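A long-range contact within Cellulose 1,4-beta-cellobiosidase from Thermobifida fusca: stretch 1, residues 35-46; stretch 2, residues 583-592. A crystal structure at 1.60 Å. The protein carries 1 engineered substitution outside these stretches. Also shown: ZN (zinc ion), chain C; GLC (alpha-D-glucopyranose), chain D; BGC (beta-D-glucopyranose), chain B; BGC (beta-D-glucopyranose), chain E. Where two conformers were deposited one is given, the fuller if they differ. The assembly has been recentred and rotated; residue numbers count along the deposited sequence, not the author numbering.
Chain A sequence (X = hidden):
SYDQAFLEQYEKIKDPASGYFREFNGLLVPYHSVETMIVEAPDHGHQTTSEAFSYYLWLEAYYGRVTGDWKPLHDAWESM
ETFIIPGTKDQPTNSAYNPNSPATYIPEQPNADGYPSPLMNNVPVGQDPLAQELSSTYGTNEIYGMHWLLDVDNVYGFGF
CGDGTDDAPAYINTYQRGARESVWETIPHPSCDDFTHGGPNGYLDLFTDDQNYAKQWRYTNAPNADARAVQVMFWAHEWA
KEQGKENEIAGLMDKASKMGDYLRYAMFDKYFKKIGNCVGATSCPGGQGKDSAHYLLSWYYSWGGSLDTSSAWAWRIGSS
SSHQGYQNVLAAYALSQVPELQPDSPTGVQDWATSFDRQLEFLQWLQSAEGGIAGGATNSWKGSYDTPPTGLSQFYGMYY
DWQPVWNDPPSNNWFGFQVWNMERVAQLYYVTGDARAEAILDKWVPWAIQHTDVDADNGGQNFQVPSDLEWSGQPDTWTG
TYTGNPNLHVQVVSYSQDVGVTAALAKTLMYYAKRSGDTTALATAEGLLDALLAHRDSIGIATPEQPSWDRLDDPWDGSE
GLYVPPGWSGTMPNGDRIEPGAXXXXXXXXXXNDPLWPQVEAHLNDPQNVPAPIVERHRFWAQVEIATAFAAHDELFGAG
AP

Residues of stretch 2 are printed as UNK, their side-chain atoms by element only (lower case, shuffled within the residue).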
ATOM      1  N   GLU A  35     -10.658  -9.708 -13.270  1.00  7.06           N
ATOM      2  CA  GLU A  35     -11.741  -8.883 -13.776  1.00  7.79           C
ATOM      3  C   GLU A  35     -11.214  -7.471 -13.984  1.00  6.99           C
ATOM      4  O   GLU A  35     -10.440  -6.983 -13.173  1.00  7.47           O
ATOM      5  CB  GLU A  35     -12.984  -8.919 -12.821  1.00  8.85           C
ATOM      6  CG  GLU A  35     -13.576 -10.275 -12.549  1.00  9.28           C
ATOM      7  CD  GLU A  35     -12.751 -11.116 -11.555  1.00  9.92           C
ATOM      8  OE1 GLU A  35     -11.969 -10.527 -10.758  1.00  7.68           O
ATOM      9  OE2 GLU A  35     -12.991 -12.361 -11.623  1.00 10.85           O
ATOM     10  N   THR A  36     -11.667  -6.791 -15.052  1.00  6.03           N
ATOM     11  CA  THR A  36     -11.202  -5.491 -15.381  1.00  5.89           C
ATOM     12  C   THR A  36     -11.915  -4.342 -14.704  1.00  6.06           C
ATOM     13  O   THR A  36     -11.312  -3.335 -14.443  1.00  5.98           O
ATOM     14  CB  THR A  36     -11.186  -5.305 -16.886  1.00  6.11           C
ATOM     15  OG1 THR A  36     -12.479  -5.690 -17.409  1.00  6.65           O
ATOM     16  CG2 THR A  36     -10.041  -6.067 -17.512  1.00  6.68           C
ATOM     17  N   MET A  37     -13.217  -4.494 -14.443  0.50  5.88           N
ATOM     18  CA  MET A  37     -14.037  -3.352 -13.874  0.50  5.99           C
ATOM     19  C   MET A  37     -14.035  -3.407 -12.359  0.50  5.48           C
ATOM     20  O   MET A  37     -14.855  -4.126 -11.743  0.50  6.87           O
ATOM     21  CB  MET A  37     -15.435  -3.284 -14.444  0.50  6.52           C
ATOM     22  CG  MET A  37     -16.233  -2.039 -13.969  0.50  6.94           C
ATOM     23  SD  MET A  37     -17.683  -1.684 -14.979  0.50  7.78           S
ATOM     24  CE  MET A  37     -18.314  -0.278 -14.116  0.50  8.58           C
ATOM     25  N   ILE A  38     -13.147  -2.601 -11.787  1.00  5.57           N
ATOM     26  CA  ILE A  38     -12.933  -2.585 -10.380  1.00  5.29           C
ATOM     27  C   ILE A  38     -12.293  -1.257 -10.040  1.00  5.00           C
ATOM     28  O   ILE A  38     -11.324  -0.841 -10.670  1.00  5.48           O
ATOM     29  CB  ILE A  38     -12.043  -3.808  -9.914  1.00  5.36           C
ATOM     30  CG1 ILE A  38     -11.841  -3.786  -8.377  1.00  5.54           C
ATOM     31  CG2 ILE A  38     -10.744  -3.876 -10.649  1.00  6.17           C
ATOM     32  CD1 ILE A  38     -11.383  -5.141  -7.897  1.00  5.94           C
ATOM     33  N   VAL A  39     -12.855  -0.570  -9.034  1.00  4.71           N
ATOM     34  CA  VAL A  39     -12.435   0.768  -8.697  1.00  5.11           C
ATOM     35  C   VAL A  39     -12.387   0.896  -7.150  1.00  5.71           C
ATOM     36  O   VAL A  39     -13.420   0.876  -6.453  1.00  7.48           O
ATOM     37  CB  VAL A  39     -13.394   1.860  -9.276  1.00  5.21           C
ATOM     38  CG1 VAL A  39     -12.934   3.231  -8.921  1.00  5.73           C
ATOM     39  CG2 VAL A  39     -13.531   1.608 -10.824  1.00  5.11           C
ATOM     40  N   GLU A  40     -11.153   0.919  -6.604  1.00  5.16           N
ATOM     41  CA  GLU A  40     -11.030   0.833  -5.132  1.00  5.51           C
ATOM     42  C   GLU A  40      -9.770   1.454  -4.587  1.00  5.82           C
ATOM     43  O   GLU A  40      -9.760   2.037  -3.508  1.00  7.20           O
ATOM     44  CB  GLU A  40     -11.233  -0.596  -4.606  1.00  5.24           C
ATOM     45  CG  GLU A  40     -10.240  -1.629  -5.131  1.00  5.25           C
ATOM     46  CD  GLU A  40     -10.709  -3.095  -4.958  1.00  5.49           C
ATOM     47  OE1 GLU A  40     -11.903  -3.321  -4.716  1.00  6.53           O
ATOM     48  OE2 GLU A  40      -9.747  -3.917  -5.008  1.00  5.10           O
ATOM     49  N   ALA A  41      -8.654   1.298  -5.258  1.00  5.71           N
ATOM     50  CA  ALA A  41      -7.379   1.863  -4.927  1.00  5.43           C
ATOM     51  C   ALA A  41      -6.626   2.126  -6.213  1.00  5.25           C
ATOM     52  O   ALA A  41      -6.554   3.256  -6.593  1.00  6.12           O
ATOM     53  CB  ALA A  41      -6.565   1.095  -3.859  1.00  6.20           C
ATOM     54  N   PRO A  42      -6.318   1.087  -7.011  1.00  5.43           N
ATOM     55  CA  PRO A  42      -6.234   1.246  -8.468  1.00  5.64           C
ATOM     56  C   PRO A  42      -7.662   1.507  -8.949  1.00  5.48           C
ATOM     57  O   PRO A  42      -8.620   1.225  -8.213  1.00  6.58           O
ATOM     58  CB  PRO A  42      -5.632  -0.070  -8.957  1.00  5.68           C
ATOM     59  CG  PRO A  42      -6.134  -1.038  -7.982  1.00  6.55           C
ATOM     60  CD  PRO A  42      -6.136  -0.371  -6.619  1.00  5.78           C
ATOM     61  N   ASP A  43      -7.775   1.926 -10.207  1.00  5.85           N
ATOM     62  CA  ASP A  43      -9.075   2.198 -10.770  1.00  5.72           C
ATOM     63  C   ASP A  43      -9.372   1.392 -12.018  1.00  5.71           C
ATOM     64  O   ASP A  43     -10.389   1.677 -12.686  1.00  5.56           O
ATOM     65  CB  ASP A  43      -9.282   3.718 -10.979  1.00  5.98           C
ATOM     66  CG  ASP A  43      -8.425   4.339 -12.007  1.00  6.53           C
ATOM     67  OD1 ASP A  43      -7.824   3.656 -12.866  1.00  6.73           O
ATOM     68  OD2 ASP A  43      -8.258   5.630 -11.992  1.00  5.87           O
ATOM     69  N   HIS A  44      -8.581   0.374 -12.275  1.00  5.62           N
ATOM     70  CA  HIS A  44      -8.800  -0.586 -13.350  1.00  6.13           C
ATOM     71  C   HIS A  44      -8.151  -1.884 -12.976  1.00  6.46           C
ATOM     72  O   HIS A  44      -7.025  -1.850 -12.406  1.00  6.06           O
ATOM     73  CB  HIS A  44      -8.301  -0.063 -14.694  1.00  6.70           C
ATOM     74  CG  HIS A  44      -8.714  -0.885 -15.863  1.00  6.81           C
ATOM     75  ND1 HIS A  44      -8.029  -2.010 -16.314  1.00  7.88           N
ATOM     76  CD2 HIS A  44      -9.837  -0.814 -16.633  1.00  8.08           C
ATOM     77  CE1 HIS A  44      -8.677  -2.556 -17.342  1.00  7.79           C
ATOM     78  NE2 HIS A  44      -9.766  -1.830 -17.553  1.00  8.36           N
ATOM     79  N   GLY A  45      -8.812  -3.021 -13.280  1.00  6.48           N
ATOM     80  CA  GLY A  45      -8.322  -4.346 -12.862  1.00  6.04           C
ATOM     81  C   GLY A  45      -7.022  -4.718 -13.454  1.00  5.88           C
ATOM     82  O   GLY A  45      -6.327  -5.584 -12.908  1.00  6.19           O
ATOM     83  N   HIS A  46      -6.701  -4.221 -14.670  1.00  5.23           N
ATOM     84  CA  HIS A  46      -5.470  -4.584 -15.286  1.00  5.59           C
ATOM     85  C   HIS A  46      -4.443  -3.462 -15.262  1.00  5.55           C
ATOM     86  O   HIS A  46      -3.399  -3.559 -15.888  1.00  6.61           O
ATOM     87  CB  HIS A  46      -5.700  -5.070 -16.709  1.00  6.01           C
ATOM     88  CG  HIS A  46      -6.401  -6.393 -16.773  1.00  6.28           C
ATOM     89  ND1 HIS A  46      -6.676  -7.082 -17.941  1.00  6.74           N
ATOM     90  CD2 HIS A  46      -6.878  -7.166 -15.773  1.00  6.63           C
ATOM     91  CE1 HIS A  46      -7.296  -8.210 -17.641  1.00  7.43           C
ATOM     92  NE2 HIS A  46      -7.404  -8.296 -16.331  1.00  6.64           N
ATOM     93  N   UNK A 583     -16.297  13.665 -15.999  1.00  9.41           N
ATOM     94  CA  UNK A 583     -16.650  12.690 -14.940  1.00  9.31           C
ATOM     95  C   UNK A 583     -15.575  11.612 -14.965  1.00  8.39           C
ATOM     96  O   UNK A 583     -14.726  11.523 -15.873  1.00  8.24           O
ATOM     97  c   UNK A 583     -19.182  13.034 -15.181  1.00  9.81           C
ATOM     98  o   UNK A 583     -17.851  11.249 -16.356  1.00  9.69           O
ATOM     99  c   UNK A 583     -17.980  12.029 -15.141  1.00 10.37           C
ATOM    100  N   UNK A 584     -15.545  10.821 -13.910  1.00  8.20           N
ATOM    101  CA  UNK A 584     -14.662   9.613 -13.873  1.00  8.10           C
ATOM    102  C   UNK A 584     -14.760   8.809 -15.171  1.00  8.28           C
ATOM    103  O   UNK A 584     -13.734   8.389 -15.750  1.00  8.23           O
ATOM    104  c   UNK A 584     -14.345   7.413 -12.537  1.00  7.02           C
ATOM    105  c   UNK A 584     -12.531   6.094 -11.704  1.00  7.24           C
ATOM    106  c   UNK A 584     -14.801   6.303 -13.231  1.00  7.15           C
ATOM    107  c   UNK A 584     -14.174   5.091 -13.124  1.00  7.84           C
ATOM    108  c   UNK A 584     -15.060   8.762 -12.635  1.00  8.05           C
ATOM    109  c   UNK A 584     -13.026   5.001 -12.378  1.00  7.37           C
ATOM    110  c   UNK A 584     -13.195   7.300 -11.776  1.00  7.00           C
ATOM    111  N   UNK A 585     -15.981   8.587 -15.609  1.00  8.77           N
ATOM    112  CA  UNK A 585     -16.226   7.847 -16.817  1.00  8.98           C
ATOM    113  C   UNK A 585     -15.831   8.582 -18.075  1.00  9.49           C
ATOM    114  O   UNK A 585     -15.229   7.968 -18.969  1.00  7.80           O
ATOM    115  c   UNK A 585     -17.682   7.406 -16.910  1.00 10.74           C
ATOM    116  c   UNK A 585     -19.561   6.602 -18.300  1.00 14.89           C
ATOM    117  c   UNK A 585     -18.047   6.712 -18.206  1.00 12.68           C
ATOM    118  c   UNK A 585     -17.392   5.360 -18.290  1.00 11.89           C
ATOM    119  N   UNK A 586     -16.093   9.883 -18.138  1.00  8.50           N
ATOM    120  CA  UNK A 586     -15.788  10.591 -19.357  1.00  9.90           C
ATOM    121  C   UNK A 586     -14.303  10.721 -19.676  1.00  9.42           C
ATOM    122  O   UNK A 586     -13.917  10.876 -20.874  1.00  7.90           O
ATOM    123  o   UNK A 586     -15.772  12.938 -18.748  1.00 10.73           O
ATOM    124  c   UNK A 586     -16.499  11.970 -19.439  1.00 10.11           C
ATOM    125  N   UNK A 587     -13.407  10.566 -18.683  1.00  8.30           N
ATOM    126  CA  UNK A 587     -11.987  10.535 -18.961  1.00  8.12           C
ATOM    127  C   UNK A 587     -11.415   9.121 -18.907  1.00  7.53           C
ATOM    128  O   UNK A 587     -10.183   8.929 -18.958  1.00  7.90           O
ATOM    129  c   UNK A 587     -11.269  11.161 -16.530  1.00  8.48           C
ATOM    130  c   UNK A 587     -11.175  11.455 -18.046  1.00  7.69           C
ATOM    131  c   UNK A 587     -11.631  12.851 -18.234  1.00  8.76           C
ATOM    132  c   UNK A 587     -10.174  11.798 -15.730  1.00  8.35           C
ATOM    133  N   UNK A 588     -12.346   8.177 -18.852  1.00  7.07           N
ATOM    134  CA  UNK A 588     -12.031   6.717 -18.930  1.00  7.84           C
ATOM    135  C   UNK A 588     -13.091   5.995 -19.824  1.00  8.43           C
ATOM    136  O   UNK A 588     -13.696   5.006 -19.454  1.00  8.93           O
ATOM    137  c   UNK A 588     -10.977   6.705 -16.602  1.00  7.35           C
ATOM    138  n   UNK A 588     -10.265   6.640 -14.170  1.00  5.70           N
ATOM    139  c   UNK A 588     -11.168   6.140 -15.209  1.00  6.89           C
ATOM    140  n   UNK A 588     -11.343   8.673 -13.916  1.00  7.14           N
ATOM    141  c   UNK A 588     -12.017   6.088 -17.522  1.00  7.24           C
ATOM    142  c   UNK A 588     -10.432   7.827 -13.566  1.00  7.17           C
ATOM    143  n   UNK A 588      -9.634   8.190 -12.545  1.00  7.45           N
ATOM    144  N   UNK A 589     -13.280   6.541 -21.035  1.00  8.66           N
ATOM    145  CA  UNK A 589     -14.422   6.172 -21.840  1.00  9.22           C
ATOM    146  C   UNK A 589     -14.346   4.753 -22.352  1.00  8.91           C
ATOM    147  O   UNK A 589     -15.370   4.187 -22.691  1.00  9.60           O
ATOM    148  o   UNK A 589     -13.680   7.079 -23.941  1.00  9.05           O
ATOM    149  c   UNK A 589     -14.680   7.156 -23.000  1.00  8.70           C
ATOM    150  N   UNK A 590     -13.166   4.208 -22.315  1.00  8.33           N
ATOM    151  CA  UNK A 590     -12.961   2.787 -22.605  1.00  8.45           C
ATOM    152  C   UNK A 590     -13.819   1.848 -21.717  1.00  8.24           C
ATOM    153  O   UNK A 590     -14.022   0.694 -22.038  1.00  8.38           O
ATOM    154  c   UNK A 590     -10.792   2.809 -21.254  1.00  8.96           C
ATOM    155  c   UNK A 590      -9.559   3.664 -18.941  1.00 10.40           C
ATOM    156  c   UNK A 590      -9.375   4.314 -20.087  1.00  9.56           C
ATOM    157  c   UNK A 590     -10.017   3.949 -21.245  1.00  9.51           C
ATOM    158  c   UNK A 590     -10.323   2.510 -18.900  1.00  8.86           C
ATOM    159  c   UNK A 590     -11.488   2.395 -22.535  1.00  8.59           C
ATOM    160  c   UNK A 590     -10.925   2.109 -20.097  1.00  8.65           C
ATOM    161  N   UNK A 591     -14.177   2.300 -20.522  1.00  7.86           N
ATOM    162  CA  UNK A 591     -15.010   1.543 -19.629  1.00  7.31           C
ATOM    163  C   UNK A 591     -16.310   1.152 -20.228  1.00  8.28           C
ATOM    164  O   UNK A 591     -16.859   0.167 -19.855  1.00  8.43           O
ATOM    165  c   UNK A 591     -12.810   1.947 -15.292  1.00  7.06           C
ATOM    166  c   UNK A 591     -14.195   0.269 -16.944  1.00  7.75           C
ATOM    167  c   UNK A 591     -15.163   2.124 -18.254  1.00  6.91           C
ATOM    168  c   UNK A 591     -13.633   2.469 -16.317  1.00  7.95           C
ATOM    169  c   UNK A 591     -12.786   0.573 -15.067  1.00  8.42           C
ATOM    170  c   UNK A 591     -13.384  -0.290 -15.938  1.00  8.79           C
ATOM    171  c   UNK A 591     -14.260   1.614 -17.178  1.00  7.47           C
ATOM    172  o   UNK A 591     -12.046   0.003 -13.985  1.00  7.59           O
ATOM    173  N   UNK A 592     -16.823   1.897 -21.179  1.00  9.43           N
ATOM    174  CA  UNK A 592     -18.102   1.540 -21.787  1.00 10.35           C
ATOM    175  C   UNK A 592     -17.983   0.288 -22.626  1.00 10.83           C
ATOM    176  O   UNK A 592     -19.033  -0.309 -22.928  1.00  9.47           O
ATOM    177  c   UNK A 592     -18.865   3.942 -21.923  1.00 15.03           C
ATOM    178  n   UNK A 592     -19.470   7.466 -23.512  1.00 27.90           N
ATOM    179  c   UNK A 592     -18.485   2.679 -22.680  1.00 12.67           C
ATOM    180  c   UNK A 592     -19.101   5.032 -23.030  1.00 21.26           C
ATOM    181  c   UNK A 592     -19.489   6.367 -22.440  1.00 26.50           C
TER
HETATM  182 ZN    ZN C 728      -6.536  -6.224 -19.867  0.70 14.45          ZN
HETATM  183  C1  GLC D   1     -13.474  -3.697  -0.273  0.50 13.96           C
HETATM  184  C2  GLC D   1     -12.791  -2.532   0.320  0.50 13.76           C
HETATM  185  C3  GLC D   1     -11.564  -2.127  -0.538  0.50 13.44           C
HETATM  186  C4  GLC D   1     -10.614  -3.316  -0.717  0.50 11.25           C
HETATM  187  C5  GLC D   1     -11.464  -4.478  -1.242  0.50 11.33           C
HETATM  188  C6  GLC D   1     -10.749  -5.789  -1.392  0.50 11.62           C
HETATM  189  O1  GLC D   1     -13.875  -3.210  -1.492  0.50 14.06           O
HETATM  190  O2  GLC D   1     -13.709  -1.354   0.246  0.50 14.86           O
HETATM  191  O3  GLC D   1     -10.911  -0.987  -0.004  0.50 14.63           O
HETATM  192  O4  GLC D   1      -9.631  -3.004  -1.727  0.50  9.67           O
HETATM  193  O5  GLC D   1     -12.538  -4.751  -0.339  0.50 12.92           O
HETATM  194  O6  GLC D   1     -10.341  -6.213  -0.139  0.50 12.02           O
HETATM  195  C2  BGC B   1     -12.520  -2.394   0.740  0.50  5.92           C
HETATM  196  C3  BGC B   1     -11.347  -2.016  -0.156  0.50  5.25           C
HETATM  197  C4  BGC B   1     -10.584  -3.276  -0.615  0.50  4.54           C
HETATM  198  C5  BGC B   1     -11.466  -4.433  -1.122  0.50  4.76           C
HETATM  199  C6  BGC B   1     -10.717  -5.762  -1.244  0.50  4.76           C
HETATM  200  C1  BGC B   1     -13.343  -3.499   0.123  0.50  6.37           C
HETATM  201  O1  BGC B   1     -14.389  -3.833   1.094  0.50  9.23           O
HETATM  202  O2  BGC B   1     -13.276  -1.147   0.896  0.50  5.66           O
HETATM  203  O3  BGC B   1     -10.455  -1.123   0.520  0.50  5.82           O
HETATM  204  O4  BGC B   1      -9.649  -2.985  -1.655  0.50  3.63           O
HETATM  205  O5  BGC B   1     -12.544  -4.659  -0.213  0.50  5.70           O
HETATM  206  O6  BGC B   1     -10.279  -6.260  -0.005  0.50  4.84           O
HETATM  207  C2  BGC E   2      -7.439  -3.047  -2.483  0.50  2.90           C
HETATM  208  C3  BGC E   2      -5.954  -3.001  -2.131  0.50  2.77           C
HETATM  209  C4  BGC E   2      -5.669  -1.832  -1.143  0.50  2.76           C
HETATM  210  C5  BGC E   2      -6.671  -1.810   0.039  0.50  2.74           C
HETATM  211  C6  BGC E   2      -6.481  -0.565   0.873  0.50  2.74           C
HETATM  212  C1  BGC E   2      -8.313  -3.065  -1.243  0.50  3.11           C
HETATM  213  O2  BGC E   2      -7.719  -4.228  -3.223  0.50  2.92           O
HETATM  214  O3  BGC E   2      -5.220  -2.864  -3.373  0.50  2.86           O
HETATM  215  O4  BGC E   2      -4.313  -1.962  -0.670  0.50  2.67           O
HETATM  216  O5  BGC E   2      -7.998  -1.871  -0.499  0.50  2.90           O
HETATM  217  O6  BGC E   2      -6.637   0.602   0.088  0.50  2.72           O
HETATM  218  O   HOH W   1      -7.859  -7.619 -20.855  0.50 26.76           O
HETATM  219  O   HOH W   2      -7.439  -4.373 -20.160  1.00 10.92           O

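Position 583 carries three side-chain atoms, a carbon bearing one oxygen and one further carbon, and lies out of reach of stretch 1. A beta-branched hydroxyl side chain of this size is threonine, and Thr583 opens the segment as a loop residue. At position 584 a single carbon leads to a ring of six carbons with no heteroatom. The ring lies against Val39 and Asp43, with CB of Asp43 at its edge, near its plane. This is phenylalanine; in Phe584, CZ comes to 3.8 Å from CG2 of Val39, an apolar contact, and CE2 lies 4.1 Å from CB of Asp43.

Position 585 has four carbons forked at the second, touching nothing on stretch 1, and is leucine. Position 586 has one carbon and one oxygen, again remote from stretch 1: a serine. Ser586 and Thr583 hold each other reciprocally, N of Thr583 donating to OG of Ser586 at 2.9 Å and N of Ser586 donating to OG1 of Thr583, also at 2.9 Å. At position 587 four carbons fork at the first, one arm two carbons long, which identifies isoleucine. Ile587 makes no contact with stretch 1.

Position 588 shows three carbons, a nitrogen, and a carbon carrying two more nitrogens, with the planar end group meeting a carboxylate oxygen of Asp43. Only arginine fits. Arg588 closes a type I turn that begins at Leu585, its N bonding to O of Leu585 at 2.9 Å. NH2 forms a salt bridge with OD2 of Asp43 at 3.0 Å, and NE adds a weak hydrogen bond to the same OD2 at 3.1 Å. NH1 turns back to its own stretch, donating to O of Phe584 at 3.0 Å and so tying the guanidinium to the backbone just ahead of the turn.

Position 589, one carbon and one oxygen, is serine and does not reach stretch 1. Position 590 is another carbon followed by an unsubstituted six-carbon ring; the CA-to-CB bond points toward stretch 1, and the ring comes near His44. In this phenylalanine, CE1 of Phe590 lies 4.1 Å from CD2 of His44. Position 591 has the same ring with one oxygen added, and that oxygen reaches the backbone of stretch 1. It is tyrosine: OH of Tyr591 donates a hydrogen bond to O of Asp43 at 2.7 Å. Position 592, four carbons in a row ending in nitrogen, is lysine, and Lys592 is exposed and out of reach of stretch 1.

Tyr591 is the centre of the contact, with the largest area covered by the other stretch. Although its CA-to-CB bond points sideways, its ring extends into stretch 1, where CE1 packs 3.9 Å from CG of Met37 and the His44 ring lies obliquely, its centroid 5.3 Å away. Asp43 links the two polar anchors: its backbone carbonyl receives the tyrosine hydroxyl while its carboxylate pairs with Arg588. Val39 and Phe584 add apolar packing, joining segments more than 540 residues apart in sequence.

Stretch 2 583-592: TFLSIRSFYK
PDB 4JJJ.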